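Local coordinates for protein Udp-n-acetylglucosamine pyrophosphorylase (Trypanosoma brucei, PDB 4BQH) that probably catalyses the reaction of UTP with N-acetyl-alpha-D-glucosamine 1-phosphate to give UDP-N-acetyl-alpha-D-glucosamine and diphosphate, at residues A[107-111]-A[166-172]; A[188-192]-A[204-208]; A[302-306]-A[360-366]; A[500-505]-A[530-536]. All coordinates share one frame; numbering follows the deposited sequence.

Contact 1 (A[107-111]-A[166-172]); sequences KAIQK and SGSGRKA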
loop_
_atom_site.group_PDB
_atom_site.type_symbol
_atom_site.label_atom_id
_atom_site.label_comp_id
_atom_site.label_asym_id
_atom_site.label_seq_id
_atom_site.Cartn_x
_atom_site.Cartn_y
_atom_site.Cartn_z
ATOM N N LYS A 107 -15.953 -14.927 -0.164
ATOM C CA LYS A 107 -16.653 -15.280 -1.404
ATOM C C LYS A 107 -16.053 -14.460 -2.558
ATOM O O LYS A 107 -15.852 -14.985 -3.667
ATOM C CB LYS A 107 -18.177 -15.063 -1.256
ATOM C CG LYS A 107 -18.995 -15.026 -2.539
ATOM C CD LYS A 107 -20.454 -14.525 -2.358
ATOM C CE LYS A 107 -20.656 -13.556 -1.165
ATOM N NZ LYS A 107 -21.528 -12.337 -1.367
ATOM N N ALA A 108 -15.766 -13.187 -2.315
ATOM C CA ALA A 108 -15.201 -12.343 -3.380
ATOM C C ALA A 108 -13.788 -12.793 -3.759
ATOM O O ALA A 108 -13.399 -12.724 -4.914
ATOM C CB ALA A 108 -15.209 -10.864 -2.952
ATOM N N ILE A 109 -12.991 -13.201 -2.777
ATOM C CA ILE A 109 -11.662 -13.755 -3.075
ATOM C C ILE A 109 -11.788 -15.014 -3.962
ATOM O O ILE A 109 -11.076 -15.147 -4.981
ATOM C CB ILE A 109 -10.865 -14.021 -1.769
ATOM C CG1 ILE A 109 -10.487 -12.672 -1.142
ATOM C CG2 ILE A 109 -9.596 -14.818 -2.060
ATOM C CD1 ILE A 109 -10.004 -12.811 0.295
ATOM N N GLN A 110 -12.707 -15.904 -3.578
ATOM C CA GLN A 110 -12.946 -17.151 -4.351
ATOM C C GLN A 110 -13.335 -16.858 -5.794
ATOM O O GLN A 110 -12.861 -17.533 -6.745
ATOM C CB GLN A 110 -14.041 -18.005 -3.683
ATOM C CG GLN A 110 -14.397 -19.271 -4.480
ATOM C CD GLN A 110 -13.230 -20.222 -4.633
ATOM O OE1 GLN A 110 -12.706 -20.416 -5.733
ATOM N NE2 GLN A 110 -12.824 -20.831 -3.536
ATOM N N LYS A 111 -14.180 -15.842 -5.958
ATOM C CA LYS A 111 -14.702 -15.452 -7.267
ATOM C C LYS A 111 -13.654 -14.795 -8.153
ATOM O O LYS A 111 -13.951 -14.460 -9.300
ATOM C CB LYS A 111 -15.930 -14.544 -7.126
ATOM C CG LYS A 111 -17.204 -15.274 -6.696
ATOM C CD LYS A 111 -18.452 -14.402 -6.856
ATOM C CE LYS A 111 -18.539 -13.277 -5.817
ATOM N NZ LYS A 111 -19.402 -12.128 -6.264
ATOM N N SER A 166 -15.566 -22.305 0.420
ATOM C CA SER A 166 -16.459 -22.481 -0.734
ATOM C C SER A 166 -16.727 -23.945 -1.099
ATOM O O SER A 166 -17.823 -24.274 -1.559
ATOM C CB SER A 166 -15.908 -21.772 -1.949
ATOM O OG SER A 166 -14.749 -22.411 -2.412
ATOM N N GLY A 167 -15.719 -24.793 -0.949
ATOM C CA GLY A 167 -15.799 -26.175 -1.435
ATOM C C GLY A 167 -15.787 -26.254 -2.952
ATOM O O GLY A 167 -16.118 -27.289 -3.525
ATOM N N SER A 168 -15.405 -25.154 -3.598
ATOM C CA SER A 168 -15.420 -25.036 -5.050
ATOM C C SER A 168 -14.288 -25.839 -5.692
ATOM O O SER A 168 -13.237 -26.028 -5.089
ATOM C CB SER A 168 -15.295 -23.546 -5.428
ATOM O OG SER A 168 -14.951 -23.370 -6.774
ATOM N N GLY A 169 -14.502 -26.299 -6.922
ATOM C CA GLY A 169 -13.423 -26.961 -7.663
ATOM C C GLY A 169 -12.430 -25.969 -8.250
ATOM O O GLY A 169 -11.381 -26.369 -8.775
ATOM N N ARG A 170 -12.762 -24.681 -8.150
ATOM C CA ARG A 170 -11.992 -23.608 -8.778
ATOM C C ARG A 170 -10.984 -22.991 -7.805
ATOM O O ARG A 170 -11.239 -22.898 -6.615
ATOM C CB ARG A 170 -12.914 -22.522 -9.340
ATOM C CG ARG A 170 -12.268 -21.666 -10.426
ATOM C CD ARG A 170 -11.983 -22.493 -11.680
ATOM N NE ARG A 170 -10.698 -22.174 -12.313
ATOM C CZ ARG A 170 -9.529 -22.752 -12.026
ATOM N NH1 ARG A 170 -9.432 -23.686 -11.095
ATOM N NH2 ARG A 170 -8.442 -22.384 -12.683
ATOM N N LYS A 171 -9.831 -22.605 -8.333
ATOM C CA LYS A 171 -8.780 -22.012 -7.522
ATOM C C LYS A 171 -9.183 -20.579 -7.208
ATOM O O LYS A 171 -9.740 -19.886 -8.069
ATOM C CB LYS A 171 -7.440 -22.052 -8.260
ATOM C CG LYS A 171 -6.889 -23.473 -8.468
ATOM C CD LYS A 171 -6.349 -24.098 -7.177
ATOM C CE LYS A 171 -7.389 -24.913 -6.407
ATOM N NZ LYS A 171 -6.795 -25.579 -5.211
ATOM N N ALA A 172 -8.930 -20.164 -5.972
ATOM C CA ALA A 172 -9.169 -18.769 -5.550
ATOM C C ALA A 172 -7.905 -18.032 -5.935
ATOM O O ALA A 172 -6.815 -18.470 -5.576
ATOM C CB ALA A 172 -9.366 -18.687 -4.043
HETATM O O HOH W 1 -10.527 -17.042 -8.237
#

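Contact 2 (A[188-192]-A[204-208]); sequences TQRFF and QVHFF. With SO4 (sulfate ion), chain D.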
loop_
_atom_site.group_PDB
_atom_site.type_symbol
_atom_site.label_atom_id
_atom_site.label_comp_id
_atom_site.label_asym_id
_atom_site.label_seq_id
_atom_site.Cartn_x
_atom_site.Cartn_y
_atom_site.Cartn_z
ATOM N N THR A 188 13.433 -6.185 -9.766
ATOM C CA THR A 188 12.277 -6.738 -9.041
ATOM C C THR A 188 11.732 -8.009 -9.723
ATOM O O THR A 188 11.501 -9.030 -9.068
ATOM C CB THR A 188 11.166 -5.686 -8.829
ATOM O OG1 THR A 188 11.713 -4.552 -8.121
ATOM C CG2 THR A 188 9.991 -6.291 -7.991
ATOM N N GLN A 189 11.569 -7.962 -11.039
ATOM C CA GLN A 189 11.073 -9.150 -11.762
ATOM C C GLN A 189 12.035 -10.314 -11.604
ATOM O O GLN A 189 11.599 -11.447 -11.400
ATOM C CB GLN A 189 10.867 -8.837 -13.229
ATOM C CG GLN A 189 9.756 -7.828 -13.458
ATOM C CD GLN A 189 9.239 -7.869 -14.862
ATOM O OE1 GLN A 189 8.904 -8.930 -15.370
ATOM N NE2 GLN A 189 9.184 -6.722 -15.502
ATOM N N ARG A 190 13.337 -10.020 -11.682
ATOM C CA ARG A 190 14.381 -11.042 -11.476
ATOM C C ARG A 190 14.287 -11.716 -10.110
ATOM O O ARG A 190 14.364 -12.934 -9.998
ATOM C CB ARG A 190 15.771 -10.438 -11.654
ATOM C CG ARG A 190 16.252 -10.403 -13.088
ATOM C CD ARG A 190 17.776 -10.297 -13.090
ATOM N NE ARG A 190 18.330 -10.280 -14.442
ATOM C CZ ARG A 190 18.670 -11.364 -15.139
ATOM N NH1 ARG A 190 18.506 -12.583 -14.629
ATOM N NH2 ARG A 190 19.166 -11.225 -16.359
ATOM N N PHE A 191 14.141 -10.913 -9.067
ATOM C CA PHE A 191 13.975 -11.425 -7.705
ATOM C C PHE A 191 12.765 -12.365 -7.609
ATOM O O PHE A 191 12.867 -13.427 -7.018
ATOM C CB PHE A 191 13.847 -10.231 -6.743
ATOM C CG PHE A 191 13.787 -10.592 -5.280
ATOM C CD1 PHE A 191 14.922 -11.032 -4.603
ATOM C CD2 PHE A 191 12.596 -10.429 -4.559
ATOM C CE1 PHE A 191 14.872 -11.320 -3.245
ATOM C CE2 PHE A 191 12.537 -10.728 -3.196
ATOM C CZ PHE A 191 13.678 -11.174 -2.537
ATOM N N PHE A 192 11.617 -11.974 -8.179
ATOM C CA PHE A 192 10.438 -12.847 -8.164
ATOM C C PHE A 192 10.728 -14.151 -8.921
ATOM O O PHE A 192 10.419 -15.243 -8.429
ATOM C CB PHE A 192 9.193 -12.153 -8.751
ATOM C CG PHE A 192 8.382 -11.382 -7.729
ATOM C CD1 PHE A 192 8.831 -10.159 -7.236
ATOM C CD2 PHE A 192 7.169 -11.885 -7.257
ATOM C CE1 PHE A 192 8.077 -9.448 -6.287
ATOM C CE2 PHE A 192 6.411 -11.183 -6.319
ATOM C CZ PHE A 192 6.873 -9.970 -5.823
ATOM N N GLN A 204 -0.611 -14.716 -12.254
ATOM C CA GLN A 204 -1.355 -13.805 -11.368
ATOM C C GLN A 204 -0.531 -12.612 -10.863
ATOM O O GLN A 204 -1.035 -11.822 -10.072
ATOM C CB GLN A 204 -1.975 -14.542 -10.178
ATOM C CG GLN A 204 -1.006 -14.830 -9.033
ATOM C CD GLN A 204 -1.588 -15.758 -7.983
ATOM O OE1 GLN A 204 -1.226 -16.939 -7.939
ATOM N NE2 GLN A 204 -2.535 -15.255 -7.157
ATOM N N VAL A 205 0.724 -12.519 -11.289
ATOM C CA VAL A 205 1.612 -11.443 -10.871
ATOM C C VAL A 205 1.870 -10.482 -12.019
ATOM O O VAL A 205 2.329 -10.897 -13.101
ATOM C CB VAL A 205 2.933 -11.985 -10.313
ATOM C CG1 VAL A 205 3.798 -10.818 -9.835
ATOM C CG2 VAL A 205 2.623 -12.951 -9.165
ATOM N N HIS A 206 1.592 -9.200 -11.784
ATOM C CA HIS A 206 1.655 -8.192 -12.836
ATOM C C HIS A 206 2.569 -7.105 -12.382
ATOM O O HIS A 206 2.269 -6.409 -11.406
ATOM C CB HIS A 206 0.253 -7.623 -13.112
ATOM C CG HIS A 206 -0.806 -8.686 -13.353
ATOM N ND1 HIS A 206 -1.161 -9.082 -14.584
ATOM C CD2 HIS A 206 -1.577 -9.438 -12.466
ATOM C CE1 HIS A 206 -2.112 -10.045 -14.505
ATOM N NE2 HIS A 206 -2.365 -10.267 -13.206
ATOM N N PHE A 207 3.696 -6.946 -13.060
ATOM C CA PHE A 207 4.632 -5.871 -12.725
ATOM C C PHE A 207 4.338 -4.659 -13.592
ATOM O O PHE A 207 4.170 -4.776 -14.804
ATOM C CB PHE A 207 6.068 -6.322 -12.973
ATOM C CG PHE A 207 6.466 -7.510 -12.168
ATOM C CD1 PHE A 207 6.907 -7.369 -10.855
ATOM C CD2 PHE A 207 6.390 -8.786 -12.731
ATOM C CE1 PHE A 207 7.263 -8.500 -10.118
ATOM C CE2 PHE A 207 6.745 -9.905 -12.013
ATOM C CZ PHE A 207 7.182 -9.758 -10.697
ATOM N N PHE A 208 4.269 -3.486 -12.983
ATOM C CA PHE A 208 3.979 -2.278 -13.735
ATOM C C PHE A 208 4.697 -1.100 -13.114
ATOM O O PHE A 208 4.565 -0.856 -11.920
ATOM C CB PHE A 208 2.451 -2.042 -13.894
ATOM C CG PHE A 208 1.717 -1.674 -12.627
ATOM C CD1 PHE A 208 1.613 -2.573 -11.540
ATOM C CD2 PHE A 208 1.072 -0.435 -12.539
ATOM C CE1 PHE A 208 0.912 -2.211 -10.388
ATOM C CE2 PHE A 208 0.351 -0.071 -11.397
ATOM C CZ PHE A 208 0.275 -0.964 -10.325
HETATM S S SO4 D . -0.531 -8.118 -18.002
HETATM O O1 SO4 D . 0.305 -8.035 -16.788
HETATM O O2 SO4 D . -0.281 -6.955 -18.897
HETATM O O3 SO4 D . -1.950 -8.127 -17.602
HETATM O O4 SO4 D . -0.151 -9.331 -18.772
#

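Contact 3 (A[302-306]-A[360-366]); sequences AHVVV and NLCSLHF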
loop_
_atom_site.group_PDB
_atom_site.type_symbol
_atom_site.label_atom_id
_atom_site.label_comp_id
_atom_site.label_asym_id
_atom_site.label_seq_id
_atom_site.Cartn_x
_atom_site.Cartn_y
_atom_site.Cartn_z
ATOM N N ALA A 302 -19.484 0.587 -1.142
ATOM C CA ALA A 302 -18.470 1.638 -1.159
ATOM C C ALA A 302 -17.606 1.534 -2.416
ATOM O O ALA A 302 -17.343 0.416 -2.920
ATOM C CB ALA A 302 -17.607 1.538 0.085
ATOM N N HIS A 303 -17.206 2.688 -2.937
ATOM C CA HIS A 303 -16.193 2.763 -4.000
ATOM C C HIS A 303 -14.802 2.997 -3.429
ATOM O O HIS A 303 -13.796 2.657 -4.047
ATOM C CB HIS A 303 -16.567 3.847 -4.998
ATOM C CG HIS A 303 -17.690 3.437 -5.922
ATOM N ND1 HIS A 303 -17.518 2.534 -6.922
ATOM C CD2 HIS A 303 -19.033 3.835 -5.965
ATOM C CE1 HIS A 303 -18.701 2.347 -7.568
ATOM N NE2 HIS A 303 -19.627 3.162 -6.990
ATOM N N VAL A 304 -14.741 3.587 -2.236
ATOM C CA VAL A 304 -13.466 3.730 -1.493
ATOM C C VAL A 304 -13.707 3.380 -0.032
ATOM O O VAL A 304 -14.629 3.935 0.581
ATOM C CB VAL A 304 -12.912 5.172 -1.560
ATOM C CG1 VAL A 304 -11.710 5.324 -0.599
ATOM C CG2 VAL A 304 -12.499 5.514 -2.986
ATOM N N VAL A 305 -12.879 2.490 0.528
ATOM C CA VAL A 305 -12.818 2.308 1.977
ATOM C C VAL A 305 -11.384 2.575 2.395
ATOM O O VAL A 305 -10.453 2.071 1.752
ATOM C CB VAL A 305 -13.205 0.878 2.422
ATOM C CG1 VAL A 305 -13.278 0.819 3.933
ATOM C CG2 VAL A 305 -14.567 0.486 1.846
ATOM N N VAL A 306 -11.207 3.404 3.433
ATOM C CA VAL A 306 -9.873 3.633 3.984
ATOM C C VAL A 306 -9.760 2.999 5.360
ATOM O O VAL A 306 -10.729 3.006 6.178
ATOM C CB VAL A 306 -9.501 5.134 4.068
ATOM C CG1 VAL A 306 -9.560 5.755 2.663
ATOM C CG2 VAL A 306 -10.437 5.875 5.020
ATOM N N ASN A 360 -5.885 1.242 1.591
ATOM C CA ASN A 360 -7.138 1.585 0.911
ATOM C C ASN A 360 -7.703 0.412 0.139
ATOM O O ASN A 360 -6.966 -0.468 -0.315
ATOM C CB ASN A 360 -6.977 2.722 -0.118
ATOM C CG ASN A 360 -6.303 3.970 0.428
ATOM O OD1 ASN A 360 -6.446 4.362 1.598
ATOM N ND2 ASN A 360 -5.628 4.649 -0.455
ATOM N N LEU A 361 -9.021 0.413 -0.018
ATOM C CA LEU A 361 -9.659 -0.560 -0.895
ATOM C C LEU A 361 -10.543 0.226 -1.845
ATOM O O LEU A 361 -11.432 0.950 -1.408
ATOM C CB LEU A 361 -10.469 -1.553 -0.055
ATOM C CG LEU A 361 -11.118 -2.689 -0.835
ATOM C CD1 LEU A 361 -10.077 -3.663 -1.354
ATOM C CD2 LEU A 361 -12.044 -3.446 0.079
ATOM N N CYS A 362 -10.297 0.112 -3.147
ATOM C CA CYS A 362 -11.032 0.910 -4.108
ATOM C C CYS A 362 -11.718 0.015 -5.124
ATOM O O CYS A 362 -11.142 -0.988 -5.540
ATOM C CB CYS A 362 -10.080 1.825 -4.864
ATOM S SG CYS A 362 -9.242 3.002 -3.780
ATOM N N SER A 363 -12.927 0.398 -5.547
ATOM C CA SER A 363 -13.562 -0.307 -6.659
ATOM C C SER A 363 -12.756 -0.088 -7.945
ATOM O O SER A 363 -12.061 0.925 -8.121
ATOM C CB SER A 363 -15.001 0.189 -6.883
ATOM O OG SER A 363 -15.006 1.523 -7.369
ATOM N N LEU A 364 -12.884 -1.013 -8.875
ATOM C CA LEU A 364 -12.242 -0.809 -10.165
ATOM C C LEU A 364 -12.860 0.387 -10.898
ATOM O O LEU A 364 -12.154 1.137 -11.567
ATOM C CB LEU A 364 -12.299 -2.083 -11.026
ATOM C CG LEU A 364 -11.231 -2.062 -12.137
ATOM C CD1 LEU A 364 -9.818 -2.213 -11.581
ATOM C CD2 LEU A 364 -11.480 -3.173 -13.147
ATOM N N HIS A 365 -14.162 0.596 -10.736
ATOM C CA HIS A 365 -14.809 1.804 -11.259
ATOM C C HIS A 365 -14.153 3.057 -10.727
ATOM O O HIS A 365 -13.869 3.983 -11.510
ATOM C CB HIS A 365 -16.300 1.841 -10.909
ATOM C CG HIS A 365 -17.077 2.925 -11.642
ATOM N ND1 HIS A 365 -18.403 3.085 -11.496
ATOM C CD2 HIS A 365 -16.673 3.874 -12.581
ATOM C CE1 HIS A 365 -18.824 4.114 -12.266
ATOM N NE2 HIS A 365 -17.773 4.601 -12.918
ATOM N N PHE A 366 -13.911 3.110 -9.408
ATOM C CA PHE A 366 -13.203 4.279 -8.854
ATOM C C PHE A 366 -11.805 4.429 -9.455
ATOM O O PHE A 366 -11.394 5.548 -9.780
ATOM C CB PHE A 366 -13.120 4.267 -7.313
ATOM C CG PHE A 366 -12.352 5.440 -6.761
ATOM C CD1 PHE A 366 -12.940 6.694 -6.705
ATOM C CD2 PHE A 366 -11.011 5.314 -6.386
ATOM C CE1 PHE A 366 -12.211 7.796 -6.256
ATOM C CE2 PHE A 366 -10.305 6.419 -5.901
ATOM C CZ PHE A 366 -10.913 7.652 -5.832
#

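Contact 4 (A[500-505]-A[530-536]); sequences IKAEIS and PPPVIFI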
loop_
_atom_site.group_PDB
_atom_site.type_symbol
_atom_site.label_atom_id
_atom_site.label_comp_id
_atom_site.label_asym_id
_atom_site.label_seq_id
_atom_site.Cartn_x
_atom_site.Cartn_y
_atom_site.Cartn_z
ATOM N N ILE A 500 6.775 -15.766 27.225
ATOM C CA ILE A 500 7.122 -16.433 25.967
ATOM C C ILE A 500 6.329 -15.791 24.822
ATOM O O ILE A 500 5.150 -15.515 24.960
ATOM C CB ILE A 500 6.761 -17.940 26.022
ATOM C CG1 ILE A 500 7.380 -18.640 27.247
ATOM C CG2 ILE A 500 7.112 -18.660 24.719
ATOM C CD1 ILE A 500 8.885 -18.650 27.313
ATOM N N LYS A 501 6.988 -15.568 23.693
ATOM C CA LYS A 501 6.327 -15.020 22.508
ATOM C C LYS A 501 6.097 -16.103 21.475
ATOM O O LYS A 501 6.599 -17.189 21.615
ATOM C CB LYS A 501 7.206 -13.941 21.887
ATOM C CG LYS A 501 7.560 -12.820 22.860
ATOM C CD LYS A 501 6.350 -12.141 23.466
ATOM C CE LYS A 501 6.844 -11.146 24.522
ATOM N NZ LYS A 501 5.746 -10.705 25.443
ATOM N N ALA A 502 5.345 -15.782 20.431
ATOM C CA ALA A 502 5.216 -16.688 19.297
ATOM C C ALA A 502 5.530 -15.951 17.995
ATOM O O ALA A 502 5.335 -14.725 17.883
ATOM C CB ALA A 502 3.805 -17.275 19.260
ATOM N N GLU A 503 6.053 -16.693 17.027
ATOM C CA GLU A 503 6.254 -16.200 15.677
ATOM C C GLU A 503 5.588 -17.227 14.766
ATOM O O GLU A 503 5.936 -18.412 14.804
ATOM C CB GLU A 503 7.740 -16.104 15.343
ATOM C CG GLU A 503 8.005 -15.712 13.900
ATOM C CD GLU A 503 9.470 -15.746 13.497
ATOM O OE1 GLU A 503 10.353 -15.740 14.396
ATOM O OE2 GLU A 503 9.729 -15.773 12.276
ATOM N N ILE A 504 4.625 -16.783 13.971
ATOM C CA ILE A 504 3.792 -17.728 13.195
ATOM C C ILE A 504 3.877 -17.379 11.717
ATOM O O ILE A 504 3.582 -16.244 11.315
ATOM C CB ILE A 504 2.325 -17.692 13.670
ATOM C CG1 ILE A 504 2.233 -18.038 15.167
ATOM C CG2 ILE A 504 1.438 -18.637 12.821
ATOM C CD1 ILE A 504 0.899 -17.741 15.815
ATOM N N SER A 505 4.254 -18.368 10.899
ATOM C CA SER A 505 4.308 -18.237 9.459
ATOM C C SER A 505 2.941 -17.868 8.907
ATOM O O SER A 505 1.952 -18.378 9.386
ATOM C CB SER A 505 4.723 -19.573 8.824
ATOM O OG SER A 505 4.704 -19.443 7.420
ATOM N N PRO A 530 10.652 -24.348 27.345
ATOM C CA PRO A 530 10.145 -23.272 26.462
ATOM C C PRO A 530 11.254 -22.358 25.884
ATOM O O PRO A 530 12.075 -21.830 26.655
ATOM C CB PRO A 530 9.196 -22.490 27.374
ATOM C CG PRO A 530 9.635 -22.782 28.767
ATOM C CD PRO A 530 10.221 -24.173 28.747
ATOM N N PRO A 531 11.298 -22.196 24.543
ATOM C CA PRO A 531 12.208 -21.226 23.935
ATOM C C PRO A 531 11.649 -19.814 24.160
ATOM O O PRO A 531 10.489 -19.678 24.532
ATOM C CB PRO A 531 12.165 -21.590 22.458
ATOM C CG PRO A 531 10.773 -22.100 22.261
ATOM C CD PRO A 531 10.491 -22.889 23.514
ATOM N N PRO A 532 12.483 -18.772 23.966
ATOM C CA PRO A 532 11.972 -17.397 24.098
ATOM C C PRO A 532 10.804 -17.115 23.147
ATOM O O PRO A 532 9.878 -16.364 23.475
ATOM C CB PRO A 532 13.170 -16.534 23.671
ATOM C CG PRO A 532 14.370 -17.403 23.843
ATOM C CD PRO A 532 13.924 -18.824 23.633
ATOM N N VAL A 533 10.866 -17.716 21.969
ATOM C CA VAL A 533 9.839 -17.486 20.934
ATOM C C VAL A 533 9.475 -18.829 20.309
ATOM O O VAL A 533 10.306 -19.442 19.691
ATOM C CB VAL A 533 10.360 -16.549 19.823
ATOM C CG1 VAL A 533 9.238 -16.229 18.838
ATOM C CG2 VAL A 533 10.899 -15.242 20.396
ATOM N N ILE A 534 8.234 -19.255 20.497
ATOM C CA ILE A 534 7.714 -20.476 19.859
ATOM C C ILE A 534 7.552 -20.175 18.368
ATOM O O ILE A 534 6.889 -19.189 18.002
ATOM C CB ILE A 534 6.367 -20.874 20.511
ATOM C CG1 ILE A 534 6.570 -21.300 21.977
ATOM C CG2 ILE A 534 5.659 -21.962 19.695
ATOM C CD1 ILE A 534 7.330 -22.597 22.126
ATOM N N PHE A 535 8.186 -20.984 17.518
ATOM C CA PHE A 535 8.144 -20.803 16.070
ATOM C C PHE A 535 7.141 -21.800 15.456
ATOM O O PHE A 535 7.300 -22.999 15.611
ATOM C CB PHE A 535 9.560 -20.967 15.499
ATOM C CG PHE A 535 9.670 -20.733 14.017
ATOM C CD1 PHE A 535 8.785 -19.870 13.352
ATOM C CD2 PHE A 535 10.672 -21.351 13.283
ATOM C CE1 PHE A 535 8.890 -19.674 11.982
ATOM C CE2 PHE A 535 10.789 -21.147 11.907
ATOM C CZ PHE A 535 9.886 -20.312 11.255
ATOM N N ILE A 536 6.081 -21.296 14.825
ATOM C CA ILE A 536 5.044 -22.170 14.230
ATOM C C ILE A 536 5.108 -21.967 12.712
ATOM O O ILE A 536 4.918 -20.854 12.223
ATOM C CB ILE A 536 3.626 -21.892 14.801
ATOM C CG1 ILE A 536 3.611 -21.957 16.341
ATOM C CG2 ILE A 536 2.595 -22.859 14.186
ATOM C CD1 ILE A 536 2.268 -21.711 16.983
#

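Contact 1 (A[107-111]-A[166-172])
A helix end set against a connecting loop is the theme here: Gln110, in the last part of helix 95-110, reaches into the turn of chain, Ser166 to Ala172, that leads from helix 147-166 to strand 175-180. Gln110 supplies most of the surface that residues 107-111 bring to the contact. With CG anti to the backbone N (chi1 176°) and a bend at the next bond, its amide is brought inside the curve of the loop, near Ser166 on one side and the backbone of Arg170 on the other. Its carbon CG lies 3.9 Å from Ser166 CB, while the amide carbon CD comes within 4.0 Å of Ser168 CB. The loop is shaped by two successive ST turns: Ser166 OG accepts from Ser168 N at 3.1 Å, and Ser168 OG accepts from Arg170 N at 2.9 Å. Gly167, with positive phi, is where the chain leaves the helix. A water bridges the two backbones, donating to Gln110 O at 2.8 Å and to Lys171 O at 3.0 Å. Deeper in, Ala172 CB sits 3.9 Å from Gln110 CA and 4.4 Å from Ile109 CG2, while Ala172 N is bonded to Glu163 of helix 147-166. Ile109 also packs on Ala162 of that helix and on Ile294 of helix 291-300. Such loops, passing from a helix into the next parallel strand, belong to the alpha/beta layering of the GT-A nucleotidyltransferase fold.

Contact 2 (A[188-192]-A[204-208])
This is a buried, largely aromatic contact between a helix and the strand that follows it, within the beta-alpha-beta unit of strand 175-180, helix 185-194 and strand 205-209. The helix and strand segments run nearly antiparallel, at 161°, with their axes 10.4 Å apart, and Phe207 spans the gap. Its ring meets Phe192 in a T-shaped pair: the Phe207 edge points at the Phe192 face, the planes stand at 80° and the centroids are 5.1 Å apart. The leading atom, Phe207 CZ, lies 3.6 Å from Phe192 CG. One face of Phe207 is covered by Gln189, whose CG makes a CH-pi contact 3.6 Å from the ring centroid. The amide of Gln189 continues almost parallel to the ring, and its NE2 is held by Asp185. Thr188 CG2 closes on Phe207 CE1 at 4.1 Å, and Phe192 gains further edge-to-face partners in Phe148 and Phe198. On the other side of the strand, His206 binds a sulfate, probably from the crystallisation liquor, that also bonds Arg249 and His267. The anion lies at the imidazole edge, where His206 ND1 donates to sulfate O1 at 2.8 Å in a nearly straight bond of 166°.

Contact 3 (A[302-306]-A[360-366])
Val304 and Phe366 form the apolar centre. The methyl CG2 of Val304 stands over the middle of the Phe366 ring, 3.6 Å from the centroid and only 6° off the ring normal, a well-aimed CH-pi contact. That methyl is anti to the carbonyl carbon of Val304, while Phe366 reaches it with CG anti to its own backbone N (chi1 178°). Cys362 SG adds a looser contact, 4.2 Å from Val304 CG2. Val305 and Leu361 pair on the opposite face of the sheet.

The two strands that carry these side chains run antiparallel. Val305 and Leu361 are the hydrogen-bonded pair, joined by N-H to O bonds in both directions; Val304-Cys362 and Val306-Asn360 are the non-hydrogen-bonded pairs beside it. One more rung, Ser363 N to His303 O at 2.8 Å, carries the ladder to the point where the second strand turns into a helix.

At this polar edge Ser363 is the N-cap of helix 364-374, and two bonds grip its hydroxyl. Phe366 N donates to Ser363 OG at 2.8 Å, the capping bond, and His303 ND1 meets the same oxygen at 2.7 Å, in the plane of the imidazole. Asp414 binds His303 NE2, so both ring nitrogens are engaged and the ring's rotation is fixed. Strand 304-309 is flanked in the central sheet by strand 359-363 and, through backbone bonds of Val304 and Val306, by parallel strand 423-427, while Phe293 and Ala297 of helix 291-300 cover the Val305-Leu361 face.

Contact 4 (A[500-505]-A[530-536])
Five backbone hydrogen bonds zip residues 500-505 to 530-536. Lys501 N donates to Pro532 O at 3.0 Å, Ile534 N to Lys501 O, Glu503 N to Ile534 O at 2.8 Å, Ile536 N to Glu503 O, and Ser505 N to Ile536 O. The backbone N and O of Lys501 and of Glu503 are both used, each residue bonding to two residues that flank its partner, the pattern of parallel strands. The carboxylate of Glu503 is held from outside by Gln142 N and Gln143 NE2, and Ser505 OG by Glu541. These strands form the two-stranded parallel sheet of a beta-alpha-beta unit whose crossover is helix 519-528. On one face Glu503 and Phe535 lie side by side, each with CG anti to its backbone N; the edge of the Phe535 ring comes to Glu503 O, with CD1 at 3.5 Å, and Phe535 CE1 is 4.0 Å from Glu503 OE2. Val533 CG1 rests 3.8 Å from Glu503 CB. On the other face Ile504 CG1 meets Ile536 CD1 at 4.1 Å, and Ile534 and Ile536 pack on Val522 of the crossover helix. Before the strands pair, Ile500 spreads two branches: CG2 touches Ile534 CG1 at 3.8 Å, and CD1 reaches Pro530 CB at 3.9 Å.

Contacts 2 and 3 are buried and reach the same mixed sheet, yet build on it differently: contact 2 lays a helix on a strand through aromatic rings, without a hydrogen bond between its segments, whereas contact 3 pairs two strands and ends in a helix cap. Contacts 1 and 4 are only partly buried, their centres about 25 and 28 Å from the chain's centre, against 16 and 13 Å for contacts 2 and 3. Contact 1 is a helix end against a loop, bridged by water; helix 291-300, which covers one face of contact 3, also touches its 107-111 segment. Contact 4 stands apart in a separate parallel sheet. Contacts 2 and 4 both lie within beta-alpha-beta units, one joining helix to strand, the other strand to strand.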